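Local atomic coordinates of 4-oxalocrotonate tautomerase family enzyme (Burkholderia sp. RPE67, PDB entry 6VVM), a protein that belongs to the 4-oxalocrotonate tautomerase family and assembles as a trimer whose chains each join two tautomerase-type sequence halves. Residues Asp13-Ser18 / Ser90-Ser95; Leu7-Ser12 / Leu42-Val47; Val28-Ala33 / Glu78-His83; Asp21-Ala26 / Ala82-Thr87. All blocks are in the same frame, centred on the assembly; numbering follows the deposited sequence.

Interaction 1 of 4, residues Asp13-Ser18 / Ser90-Ser95; sequences DERKAS and SVLDVS
Arg15 reaches across to Val91, Leu92 and Asp93, where a Schellman motif ends helix 74-92. Asp93, with positive phi, is the C-prime residue. The arginine starts from the first turn of helix 13-31. Beyond CB, Arg15 CG is anti to the backbone N (chi1 -175°) and lies 4.0 Å from Val91 CG1. The two side chains run alongside in opposite senses. Arg15 CD comes next, 3.5 Å from Val91 O. The chain then bends at chi3 (-91°), which places NE. Arg15 NE is 3.2 Å from Val91 O, but the N-H is not aimed well enough for a hydrogen bond. Both Val91 O and Leu92 O lie over one face of the guanidinium. At the tip, Arg15 NH2 is 4.3 Å from Asp93 CB. Arg15 NH2 is 4.9 Å from Asp93 OD2, too far for a salt bridge, though the opposite charges may attract weakly. Arg15 NH1 has a true hydrogen bond elsewhere, to His11 ND1, and this would help to fix the plane of the group. The contact lies at the surface. Val91 CG1 lies 3.8 Å from Arg15 O and 4.0 Å from Ser18 OG.

Interaction 2 of 4, residues Leu7-Ser12 / Leu42-Val47; sequences LPQGHS and LTELPV
Leu7 and Glu44 pair side by side as neighbours in two parallel strands, and the tight part of the contact is here. Leu7 N donates to Thr43 O at 3.2 Å. Leu45 N returns a bond of 2.9 Å to Leu7 O. Leu7 holds CG in the crowded position between the backbone N and the carbonyl carbon (chi1 74°). Leu7 CD2 meets Leu42 CB at 3.9 Å and sits 3.5 Å from Thr43 O. Glu44 CG touches the same methyl. Strands 2-8 and 39-45 are the two strands of a beta-alpha-beta unit, with helix 13-31 between them in the chain. Leu42 packs on that helix, while its backbone bonds to the second subunit. Past Pro8 the pairing slackens: Gln9 N to Leu45 O is a weak bond of 3.4 Å. The exposed Gln9 lies on the solvent side. Its side chain crosses Pro46 obliquely, with Gln9 OE1 3.7 Å from Pro46 CA. Water bridges, more than direct bonds, do the joining here. One water donates to Pro8 O and to Glu44 OE2, the latter at 2.6 Å, and accepts from His11 N. A second links Gln9 OE1 to Val47 N. A third links Gln9 NE2 to Glu44 OE1. Glu44 OE2 also forms a salt bridge with Lys16 NZ.

Interaction 3 of 4, residues Val28-Ala33 / Glu78-His83; sequences VDAIGA and EALIAH
Ile31 and Leu80 touch through groups set by their torsions. Ile31 puts CG1 between the backbone N and the carbonyl carbon (chi1 76°), and CG2 faces Leu80. Leu80 sets CG anti to its backbone N (chi1 -172°). This is helix-to-helix packing, between the last turn of helix 13-31 and the early part of helix 74-92. Ile31 CG2 lies 3.9 Å from Leu80 CB and 4.1 Å from both Leu80 methyls, CD1 and CD2. Both side chains also touch Leu68 on strand 63-69, which places them on the sheet side of the helix pair. Ile31 further packs on Pro1, the N-terminal residue.

The small Ala30 sits where the backbones come close, consistent with its size. Its methyl points toward the other helix, and Ala30 CB is 3.5 Å from Leu80 CA, tighter than usual for two carbons. Ala30 CB is also 4.0 Å from Leu80 CD1 and 4.2 Å from Ala79 CB. No hydrogen bond crosses between the segments, so the join is made by packing. Helix 13-31 stops just here, and Gly32 leaves helical geometry with positive phi.

Towards the exposed Asp29 the packing gives way to polar groups. The His83 ring has Ala79 O at its edge, in plane, within its own helix. Ala30 CB and Asp29 CB approach the ring obliquely. The Asp29 carboxylate stays apart from the imidazole, with Asp29 OD2 4.9 Å from His83 ND1, while Asp29 CB is 4.2 Å from His83 CE1.

Interaction 4 of 4, residues Asp21-Ala26 / Ala82-Thr87; sequences DGLTRA and AHLSET
Thr87 fits its methyl against Gly22 and Leu23, where helices 13-31 and 74-92 pack antiparallel. The short segments run at 161° to each other, with axes 8.9 Å apart. Gly22 has no side chain, and Thr87 CG2 reaches its backbone, 3.5 Å from Gly22 C. Thr87 CG2 is also 3.7 Å from Leu23 CD2. One turn on, Ala26 points its methyl at the partner helix. Ala26 CB lies 3.6 Å from Thr87 OG1 and 3.8 Å from His83 CB. On the sheet side Leu23 and Leu84 cross at about a right angle, their CD2 atoms 3.8 Å apart.

The next shell sets these groups in place. Thr87 OG1 is anti to the carbonyl carbon (chi1 -68°) and CG2 anti to the backbone N, facing Gly22. Thr87 OG1 is 2.9 Å from His83 O, one turn back in its own helix. Both leucines rest on Leu3 of strand 2-8. Leu23 also touches Ile40, and Leu84 touches Ile64 and Ala66, so the pair lies between the helices and the sheet. Further out, Thr24 and Ser85 turn away from the contact; Thr24 packs on Gly115 of the second subunit and Ser85 on Gly54 of the third. On the exposed flank Arg25 NE donates to Asp21 OD1 at 2.9 Å, part of a salt bridge, on the syn side and 31° out of the carboxylate plane.

Interactions 1, 3 and 4 all join helix 13-31 to helix 74-92. The helices run antiparallel, so later residues of the first meet earlier ones of the second. Interaction 4 lies between the other two, its centre about 11 Å from that of interaction 1 and about 8 Å from that of interaction 3, with which it shares Ala82 and His83. The centres of interactions 1 and 3 are about 19 Å apart. Interaction 2 pairs strands 2-8 and 39-45, and its segments alternate along the chain with those of the others. It touches interaction 1 through Lys16 and Glu44. Its centre is about 24 Å from that of interaction 3. The helix contacts connect the two tautomerase sequence ranges; interaction 2 stays within the first.

Interaction 1 of 4, residues Asp13-Ser18 / Ser90-Ser95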
loop_
_atom_site.group_PDB
_atom_site.type_symbol
_atom_site.label_atom_id
_atom_site.label_comp_id
_atom_site.label_asym_id
_atom_site.label_seq_id
_atom_site.Cartn_x
_atom_site.Cartn_y
_atom_site.Cartn_z
ATOM N N ASP A 13 -19.485 6.809 -10.838
ATOM C CA ASP A 13 -18.449 6.388 -11.766
ATOM C C ASP A 13 -17.906 7.578 -12.541
ATOM O O ASP A 13 -16.700 7.662 -12.789
ATOM C CB ASP A 13 -18.997 5.316 -12.701
ATOM C CG ASP A 13 -19.268 4.000 -11.972
ATOM O OD1 ASP A 13 -18.617 3.745 -10.942
ATOM O OD2 ASP A 13 -20.131 3.229 -12.426
ATOM N N GLU A 14 -18.778 8.523 -12.917
ATOM C CA GLU A 14 -18.294 9.700 -13.633
ATOM C C GLU A 14 -17.377 10.535 -12.745
ATOM O O GLU A 14 -16.376 11.080 -13.215
ATOM C CB GLU A 14 -19.467 10.547 -14.147
ATOM C CG GLU A 14 -19.016 11.792 -14.943
ATOM C CD GLU A 14 -20.178 12.641 -15.448
ATOM O OE1 GLU A 14 -21.336 12.240 -15.245
ATOM O OE2 GLU A 14 -19.928 13.708 -16.057
ATOM N N ARG A 15 -17.696 10.647 -11.457
ATOM C CA ARG A 15 -16.820 11.405 -10.572
ATOM C C ARG A 15 -15.477 10.708 -10.394
ATOM O O ARG A 15 -14.434 11.368 -10.331
ATOM C CB ARG A 15 -17.485 11.630 -9.216
ATOM C CG ARG A 15 -16.659 12.516 -8.310
ATOM C CD ARG A 15 -17.373 12.836 -7.028
ATOM N NE ARG A 15 -18.155 14.069 -7.117
ATOM C CZ ARG A 15 -18.975 14.482 -6.154
ATOM N NH1 ARG A 15 -19.128 13.751 -5.055
ATOM N NH2 ARG A 15 -19.653 15.611 -6.293
ATOM N N LYS A 16 -15.482 9.374 -10.281
ATOM C CA LYS A 16 -14.220 8.648 -10.209
ATOM C C LYS A 16 -13.409 8.845 -11.484
ATOM O O LYS A 16 -12.191 9.041 -11.430
ATOM C CB LYS A 16 -14.481 7.166 -9.951
ATOM C CG LYS A 16 -15.105 6.906 -8.589
ATOM C CD LYS A 16 -15.100 5.427 -8.250
ATOM C CE LYS A 16 -16.379 4.731 -8.666
ATOM N NZ LYS A 16 -16.573 3.517 -7.776
ATOM N N ALA A 17 -14.072 8.799 -12.641
ATOM C CA ALA A 17 -13.388 9.110 -13.894
ATOM C C ALA A 17 -12.844 10.541 -13.901
ATOM O O ALA A 17 -11.739 10.789 -14.398
ATOM C CB ALA A 17 -14.340 8.884 -15.075
ATOM N N SER A 18 -13.588 11.497 -13.335
ATOM C CA SER A 18 -13.077 12.868 -13.286
ATOM C C SER A 18 -11.942 12.995 -12.274
ATOM O O SER A 18 -11.031 13.808 -12.450
ATOM C CB SER A 18 -14.212 13.844 -12.964
ATOM O OG SER A 18 -13.704 15.130 -12.658
ATOM N N SER A 90 -11.215 19.193 -4.608
ATOM C CA SER A 90 -12.195 19.832 -5.475
ATOM C C SER A 90 -13.087 18.797 -6.153
ATOM O O SER A 90 -14.308 18.981 -6.215
ATOM C CB SER A 90 -11.490 20.733 -6.498
ATOM O OG SER A 90 -11.229 20.039 -7.695
ATOM N N VAL A 91 -12.513 17.680 -6.615
ATOM C CA VAL A 91 -13.313 16.678 -7.319
ATOM C C VAL A 91 -14.228 15.942 -6.345
ATOM O O VAL A 91 -15.423 15.753 -6.606
ATOM C CB VAL A 91 -12.407 15.697 -8.086
ATOM C CG1 VAL A 91 -13.240 14.598 -8.732
ATOM C CG2 VAL A 91 -11.583 16.435 -9.153
ATOM N N LEU A 92 -13.683 15.513 -5.213
ATOM C CA LEU A 92 -14.499 14.816 -4.230
ATOM C C LEU A 92 -15.369 15.766 -3.413
ATOM O O LEU A 92 -16.190 15.295 -2.622
ATOM C CB LEU A 92 -13.617 13.998 -3.289
ATOM C CG LEU A 92 -12.792 12.875 -3.905
ATOM C CD1 LEU A 92 -11.987 12.178 -2.818
ATOM C CD2 LEU A 92 -13.706 11.903 -4.625
ATOM N N ASP A 93 -15.199 17.078 -3.584
ATOM C CA ASP A 93 -16.043 18.084 -2.935
ATOM C C ASP A 93 -15.916 18.039 -1.416
ATOM O O ASP A 93 -16.911 17.998 -0.688
ATOM C CB ASP A 93 -17.502 17.936 -3.360
ATOM C CG ASP A 93 -18.287 19.207 -3.144
ATOM O OD1 ASP A 93 -17.659 20.287 -3.163
ATOM O OD2 ASP A 93 -19.514 19.126 -2.939
ATOM N N VAL A 94 -14.672 18.037 -0.932
ATOM C CA VAL A 94 -14.381 18.044 0.495
ATOM C C VAL A 94 -13.322 19.101 0.766
ATOM O O VAL A 94 -12.691 19.634 -0.146
ATOM C CB VAL A 94 -13.894 16.674 1.018
ATOM C CG1 VAL A 94 -15.000 15.630 0.918
ATOM C CG2 VAL A 94 -12.649 16.239 0.262
ATOM N N SER A 95 -13.109 19.376 2.051
ATOM C CA SER A 95 -12.157 20.405 2.438
ATOM C C SER A 95 -10.741 19.994 2.064
ATOM O O SER A 95 -10.367 18.821 2.171
ATOM C CB SER A 95 -12.238 20.668 3.944
ATOM O OG SER A 95 -11.390 19.770 4.633
#

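Interaction 2 of 4, residues Leu7-Ser12 / Leu42-Val47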
loop_
_atom_site.group_PDB
_atom_site.type_symbol
_atom_site.label_atom_id
_atom_site.label_comp_id
_atom_site.label_asym_id
_atom_site.label_seq_id
_atom_site.Cartn_x
_atom_site.Cartn_y
_atom_site.Cartn_z
ATOM N N LEU A 7 -10.638 6.387 -0.610
ATOM C CA LEU A 7 -11.822 7.233 -0.624
ATOM C C LEU A 7 -13.021 6.431 -0.141
ATOM O O LEU A 7 -12.988 5.195 -0.127
ATOM C CB LEU A 7 -12.074 7.828 -2.022
ATOM C CG LEU A 7 -12.615 6.985 -3.182
ATOM C CD1 LEU A 7 -12.784 7.871 -4.424
ATOM C CD2 LEU A 7 -11.705 5.796 -3.504
ATOM N N PRO A 8 -14.071 7.099 0.318
ATOM C CA PRO A 8 -15.259 6.377 0.769
ATOM C C PRO A 8 -16.102 5.918 -0.410
ATOM O O PRO A 8 -15.961 6.400 -1.533
ATOM C CB PRO A 8 -16.019 7.414 1.605
ATOM C CG PRO A 8 -15.117 8.623 1.695
ATOM C CD PRO A 8 -14.207 8.555 0.514
ATOM N N GLN A 9 -16.995 4.975 -0.123
ATOM C CA GLN A 9 -18.002 4.537 -1.084
ATOM C C GLN A 9 -18.980 5.667 -1.391
ATOM O O GLN A 9 -19.075 6.662 -0.665
ATOM C CB GLN A 9 -18.792 3.337 -0.544
ATOM C CG GLN A 9 -18.016 2.043 -0.434
ATOM C CD GLN A 9 -18.787 0.954 0.299
ATOM O OE1 GLN A 9 -19.651 1.231 1.142
ATOM N NE2 GLN A 9 -18.476 -0.291 -0.015
ATOM N N GLY A 10 -19.728 5.499 -2.477
ATOM C CA GLY A 10 -20.805 6.409 -2.815
ATOM C C GLY A 10 -20.523 7.367 -3.959
ATOM O O GLY A 10 -21.466 8.007 -4.442
ATOM N N HIS A 11 -19.272 7.506 -4.404
ATOM C CA HIS A 11 -18.963 8.433 -5.489
ATOM C C HIS A 11 -19.307 7.808 -6.832
ATOM O O HIS A 11 -19.052 6.623 -7.064
ATOM C CB HIS A 11 -17.489 8.835 -5.454
ATOM C CG HIS A 11 -17.135 9.720 -4.298
ATOM N ND1 HIS A 11 -17.667 10.982 -4.138
ATOM C CD2 HIS A 11 -16.305 9.527 -3.245
ATOM C CE1 HIS A 11 -17.180 11.529 -3.037
ATOM N NE2 HIS A 11 -16.350 10.667 -2.477
ATOM N N SER A 12 -19.886 8.613 -7.721
ATOM C CA SER A 12 -20.355 8.091 -8.991
ATOM C C SER A 12 -19.178 7.648 -9.852
ATOM O O SER A 12 -18.026 8.031 -9.633
ATOM C CB SER A 12 -21.176 9.144 -9.740
ATOM O OG SER A 12 -20.383 10.285 -10.015
ATOM N N LEU A 42 -8.026 3.529 -7.313
ATOM C CA LEU A 42 -8.910 4.051 -6.283
ATOM C C LEU A 42 -9.315 2.885 -5.392
ATOM O O LEU A 42 -9.761 1.850 -5.894
ATOM C CB LEU A 42 -10.150 4.710 -6.887
ATOM C CG LEU A 42 -9.827 5.764 -7.950
ATOM C CD1 LEU A 42 -11.108 6.293 -8.575
ATOM C CD2 LEU A 42 -8.990 6.875 -7.329
ATOM N N THR A 43 -9.127 3.044 -4.086
ATOM C CA THR A 43 -9.462 2.002 -3.112
ATOM C C THR A 43 -10.636 2.510 -2.281
ATOM O O THR A 43 -10.458 3.287 -1.336
ATOM C CB THR A 43 -8.245 1.650 -2.259
ATOM O OG1 THR A 43 -7.234 1.075 -3.099
ATOM C CG2 THR A 43 -8.622 0.618 -1.167
ATOM N N GLU A 44 -11.842 2.111 -2.680
ATOM C CA GLU A 44 -13.060 2.501 -1.986
ATOM C C GLU A 44 -13.206 1.694 -0.701
ATOM O O GLU A 44 -13.032 0.478 -0.710
ATOM C CB GLU A 44 -14.282 2.235 -2.864
ATOM C CG GLU A 44 -14.662 3.317 -3.823
ATOM C CD GLU A 44 -16.005 3.033 -4.480
ATOM O OE1 GLU A 44 -16.579 1.942 -4.242
ATOM O OE2 GLU A 44 -16.484 3.903 -5.224
ATOM N N LEU A 45 -13.547 2.370 0.399
ATOM C CA LEU A 45 -13.727 1.678 1.670
ATOM C C LEU A 45 -15.088 1.979 2.283
ATOM O O LEU A 45 -15.545 3.130 2.276
ATOM C CB LEU A 45 -12.632 2.072 2.676
ATOM C CG LEU A 45 -11.194 1.749 2.283
ATOM C CD1 LEU A 45 -10.249 2.039 3.450
ATOM C CD2 LEU A 45 -11.074 0.297 1.839
ATOM N N PRO A 46 -15.750 0.970 2.840
ATOM C CA PRO A 46 -16.945 1.233 3.648
ATOM C C PRO A 46 -16.586 2.008 4.911
ATOM O O PRO A 46 -15.455 1.968 5.399
ATOM C CB PRO A 46 -17.471 -0.168 3.977
ATOM C CG PRO A 46 -16.252 -1.066 3.888
ATOM C CD PRO A 46 -15.392 -0.462 2.798
ATOM N N VAL A 47 -17.578 2.730 5.445
ATOM C CA VAL A 47 -17.326 3.560 6.624
ATOM C C VAL A 47 -16.819 2.713 7.787
ATOM O O VAL A 47 -15.971 3.163 8.570
ATOM C CB VAL A 47 -18.597 4.360 6.991
ATOM C CG1 VAL A 47 -18.491 4.959 8.393
ATOM C CG2 VAL A 47 -18.805 5.474 5.991
HETATM O O HOH W 1 -16.594 6.211 -4.022
HETATM O O HOH W 2 -19.917 2.985 3.454
HETATM O O HOH W 3 -17.376 -0.043 -2.872
#

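Interaction 3 of 4, residues Val28-Ala33 / Glu78-His83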
loop_
_atom_site.group_PDB
_atom_site.type_symbol
_atom_site.label_atom_id
_atom_site.label_comp_id
_atom_site.label_asym_id
_atom_site.label_seq_id
_atom_site.Cartn_x
_atom_site.Cartn_y
_atom_site.Cartn_z
ATOM N N VAL A 28 1.199 15.306 -14.000
ATOM C CA VAL A 28 1.940 15.836 -15.151
ATOM C C VAL A 28 2.463 17.240 -14.854
ATOM O O VAL A 28 3.637 17.543 -15.088
ATOM C CB VAL A 28 1.061 15.835 -16.417
ATOM C CG1 VAL A 28 1.797 16.563 -17.582
ATOM C CG2 VAL A 28 0.706 14.430 -16.821
ATOM N N ASP A 29 1.593 18.125 -14.364
ATOM C CA ASP A 29 2.016 19.493 -14.089
ATOM C C ASP A 29 3.029 19.563 -12.952
ATOM O O ASP A 29 3.920 20.420 -12.971
ATOM C CB ASP A 29 0.810 20.373 -13.758
ATOM C CG ASP A 29 -0.031 20.713 -14.984
ATOM O OD1 ASP A 29 0.373 20.381 -16.132
ATOM O OD2 ASP A 29 -1.107 21.314 -14.786
ATOM N N ALA A 30 2.920 18.672 -11.960
ATOM C CA ALA A 30 3.710 18.851 -10.749
ATOM C C ALA A 30 5.128 18.342 -10.916
ATOM O O ALA A 30 6.078 18.986 -10.456
ATOM C CB ALA A 30 3.041 18.136 -9.567
ATOM N N ILE A 31 5.280 17.163 -11.511
ATOM C CA ILE A 31 6.572 16.500 -11.607
ATOM C C ILE A 31 6.971 16.197 -13.042
ATOM O O ILE A 31 8.094 15.722 -13.267
ATOM C CB ILE A 31 6.604 15.208 -10.759
ATOM C CG1 ILE A 31 5.842 14.082 -11.454
ATOM C CG2 ILE A 31 5.985 15.467 -9.363
ATOM C CD1 ILE A 31 5.923 12.741 -10.716
ATOM N N GLY A 32 6.103 16.447 -14.017
ATOM C CA GLY A 32 6.488 16.320 -15.408
ATOM C C GLY A 32 6.512 14.911 -15.947
ATOM O O GLY A 32 7.120 14.676 -16.997
ATOM N N ALA A 33 5.895 13.957 -15.263
ATOM C CA ALA A 33 5.793 12.624 -15.824
ATOM C C ALA A 33 4.842 12.650 -17.017
ATOM O O ALA A 33 3.830 13.361 -16.988
ATOM C CB ALA A 33 5.287 11.633 -14.769
ATOM N N GLU A 78 6.755 18.970 -3.206
ATOM C CA GLU A 78 5.848 19.970 -2.643
ATOM C C GLU A 78 4.736 20.322 -3.622
ATOM O O GLU A 78 3.567 20.446 -3.234
ATOM C CB GLU A 78 6.636 21.227 -2.271
ATOM C CG GLU A 78 5.858 22.290 -1.526
ATOM C CD GLU A 78 6.771 23.376 -0.992
ATOM O OE1 GLU A 78 6.560 24.553 -1.337
ATOM O OE2 GLU A 78 7.718 23.046 -0.245
ATOM N N ALA A 79 5.086 20.504 -4.899
ATOM C CA ALA A 79 4.074 20.801 -5.907
ATOM C C ALA A 79 3.141 19.617 -6.103
ATOM O O ALA A 79 1.922 19.793 -6.225
ATOM C CB ALA A 79 4.738 21.200 -7.227
ATOM N N LEU A 80 3.695 18.405 -6.128
ATOM C CA LEU A 80 2.869 17.208 -6.206
ATOM C C LEU A 80 1.865 17.154 -5.057
ATOM O O LEU A 80 0.671 16.931 -5.284
ATOM C CB LEU A 80 3.750 15.958 -6.230
ATOM C CG LEU A 80 3.000 14.647 -6.498
ATOM C CD1 LEU A 80 2.228 14.668 -7.825
ATOM C CD2 LEU A 80 3.950 13.472 -6.447
ATOM N N ILE A 81 2.330 17.384 -3.819
ATOM C CA ILE A 81 1.425 17.415 -2.662
ATOM C C ILE A 81 0.326 18.455 -2.864
ATOM O O ILE A 81 -0.856 18.192 -2.621
ATOM C CB ILE A 81 2.215 17.687 -1.367
ATOM C CG1 ILE A 81 2.976 16.430 -0.926
ATOM C CG2 ILE A 81 1.286 18.181 -0.255
ATOM C CD1 ILE A 81 4.022 16.705 0.158
ATOM N N ALA A 82 0.698 19.653 -3.328
ATOM C CA ALA A 82 -0.290 20.719 -3.460
ATOM C C ALA A 82 -1.319 20.378 -4.532
ATOM O O ALA A 82 -2.523 20.558 -4.328
ATOM C CB ALA A 82 0.413 22.039 -3.778
ATOM N N HIS A 83 -0.860 19.856 -5.672
ATOM C CA HIS A 83 -1.754 19.586 -6.795
ATOM C C HIS A 83 -2.647 18.383 -6.533
ATOM O O HIS A 83 -3.837 18.410 -6.862
ATOM C CB HIS A 83 -0.943 19.359 -8.071
ATOM C CG HIS A 83 -0.519 20.620 -8.764
ATOM N ND1 HIS A 83 -1.175 21.118 -9.871
ATOM C CD2 HIS A 83 0.520 21.460 -8.534
ATOM C CE1 HIS A 83 -0.565 22.217 -10.285
ATOM N NE2 HIS A 83 0.470 22.443 -9.494
#

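Interaction 4 of 4, residues Asp21-Ala26 / Ala82-Thr87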
loop_
_atom_site.group_PDB
_atom_site.type_symbol
_atom_site.label_atom_id
_atom_site.label_comp_id
_atom_site.label_asym_id
_atom_site.label_seq_id
_atom_site.Cartn_x
_atom_site.Cartn_y
_atom_site.Cartn_z
ATOM N N ASP A 21 -8.895 11.626 -14.083
ATOM C CA ASP A 21 -8.478 12.649 -15.042
ATOM C C ASP A 21 -7.706 13.769 -14.351
ATOM O O ASP A 21 -6.609 14.144 -14.779
ATOM C CB ASP A 21 -9.713 13.193 -15.767
ATOM C CG ASP A 21 -9.411 14.421 -16.626
ATOM O OD1 ASP A 21 -8.416 14.396 -17.386
ATOM O OD2 ASP A 21 -10.194 15.398 -16.553
ATOM N N GLY A 22 -8.248 14.290 -13.255
ATOM C CA GLY A 22 -7.625 15.438 -12.618
ATOM C C GLY A 22 -6.309 15.096 -11.948
ATOM O O GLY A 22 -5.355 15.870 -12.013
ATOM N N LEU A 23 -6.244 13.935 -11.280
ATOM C CA LEU A 23 -5.004 13.531 -10.618
ATOM C C LEU A 23 -3.889 13.278 -11.625
ATOM O O LEU A 23 -2.705 13.457 -11.312
ATOM C CB LEU A 23 -5.253 12.283 -9.764
ATOM C CG LEU A 23 -6.186 12.498 -8.564
ATOM C CD1 LEU A 23 -6.387 11.161 -7.876
ATOM C CD2 LEU A 23 -5.583 13.473 -7.580
ATOM N N THR A 24 -4.240 12.822 -12.822
ATOM C CA THR A 24 -3.221 12.639 -13.846
ATOM C C THR A 24 -2.701 13.992 -14.322
ATOM O O THR A 24 -1.489 14.209 -14.396
ATOM C CB THR A 24 -3.789 11.801 -15.000
ATOM O OG1 THR A 24 -4.166 10.510 -14.490
ATOM C CG2 THR A 24 -2.749 11.601 -16.116
ATOM N N ARG A 25 -3.606 14.931 -14.615
ATOM C CA ARG A 25 -3.172 16.281 -14.969
ATOM C C ARG A 25 -2.375 16.904 -13.836
ATOM O O ARG A 25 -1.420 17.651 -14.074
ATOM C CB ARG A 25 -4.377 17.158 -15.297
ATOM C CG ARG A 25 -5.209 16.666 -16.443
ATOM C CD ARG A 25 -6.472 17.530 -16.594
ATOM N NE ARG A 25 -7.302 17.008 -17.668
ATOM C CZ ARG A 25 -7.164 17.351 -18.945
ATOM N NH1 ARG A 25 -6.247 18.242 -19.307
ATOM N NH2 ARG A 25 -7.961 16.817 -19.857
ATOM N N ALA A 26 -2.749 16.595 -12.596
ATOM C CA ALA A 26 -2.053 17.159 -11.448
ATOM C C ALA A 26 -0.625 16.656 -11.391
ATOM O O ALA A 26 0.294 17.415 -11.053
ATOM C CB ALA A 26 -2.794 16.800 -10.149
ATOM N N ALA A 82 0.698 19.653 -3.328
ATOM C CA ALA A 82 -0.290 20.719 -3.460
ATOM C C ALA A 82 -1.319 20.378 -4.532
ATOM O O ALA A 82 -2.523 20.558 -4.328
ATOM C CB ALA A 82 0.413 22.039 -3.778
ATOM N N HIS A 83 -0.860 19.856 -5.672
ATOM C CA HIS A 83 -1.754 19.586 -6.795
ATOM C C HIS A 83 -2.647 18.383 -6.533
ATOM O O HIS A 83 -3.837 18.410 -6.862
ATOM C CB HIS A 83 -0.943 19.359 -8.071
ATOM C CG HIS A 83 -0.519 20.620 -8.764
ATOM N ND1 HIS A 83 -1.175 21.118 -9.871
ATOM C CD2 HIS A 83 0.520 21.460 -8.534
ATOM C CE1 HIS A 83 -0.565 22.217 -10.285
ATOM N NE2 HIS A 83 0.470 22.443 -9.494
ATOM N N LEU A 84 -2.095 17.300 -5.982
ATOM C CA LEU A 84 -2.931 16.139 -5.695
ATOM C C LEU A 84 -3.986 16.491 -4.659
ATOM O O LEU A 84 -5.153 16.098 -4.790
ATOM C CB LEU A 84 -2.071 14.958 -5.222
ATOM C CG LEU A 84 -1.070 14.326 -6.218
ATOM C CD1 LEU A 84 -0.271 13.182 -5.540
ATOM C CD2 LEU A 84 -1.779 13.810 -7.461
ATOM N N SER A 85 -3.596 17.278 -3.650
ATOM C CA SER A 85 -4.500 17.641 -2.562
ATOM C C SER A 85 -5.639 18.510 -3.086
ATOM O O SER A 85 -6.814 18.199 -2.868
ATOM C CB SER A 85 -3.737 18.382 -1.461
ATOM O OG SER A 85 -2.736 17.571 -0.869
ATOM N N GLU A 86 -5.302 19.591 -3.811
ATOM C CA GLU A 86 -6.325 20.490 -4.353
ATOM C C GLU A 86 -7.246 19.763 -5.323
ATOM O O GLU A 86 -8.463 19.967 -5.292
ATOM C CB GLU A 86 -5.671 21.688 -5.045
ATOM C CG GLU A 86 -6.648 22.504 -5.905
ATOM C CD GLU A 86 -7.724 23.181 -5.067
ATOM O OE1 GLU A 86 -7.462 23.468 -3.879
ATOM O OE2 GLU A 86 -8.840 23.420 -5.583
ATOM N N THR A 87 -6.682 18.900 -6.181
ATOM C CA THR A 87 -7.493 18.126 -7.123
ATOM C C THR A 87 -8.446 17.196 -6.383
ATOM O O THR A 87 -9.643 17.127 -6.693
ATOM C CB THR A 87 -6.598 17.303 -8.055
ATOM O OG1 THR A 87 -5.862 18.166 -8.942
ATOM C CG2 THR A 87 -7.453 16.350 -8.883
#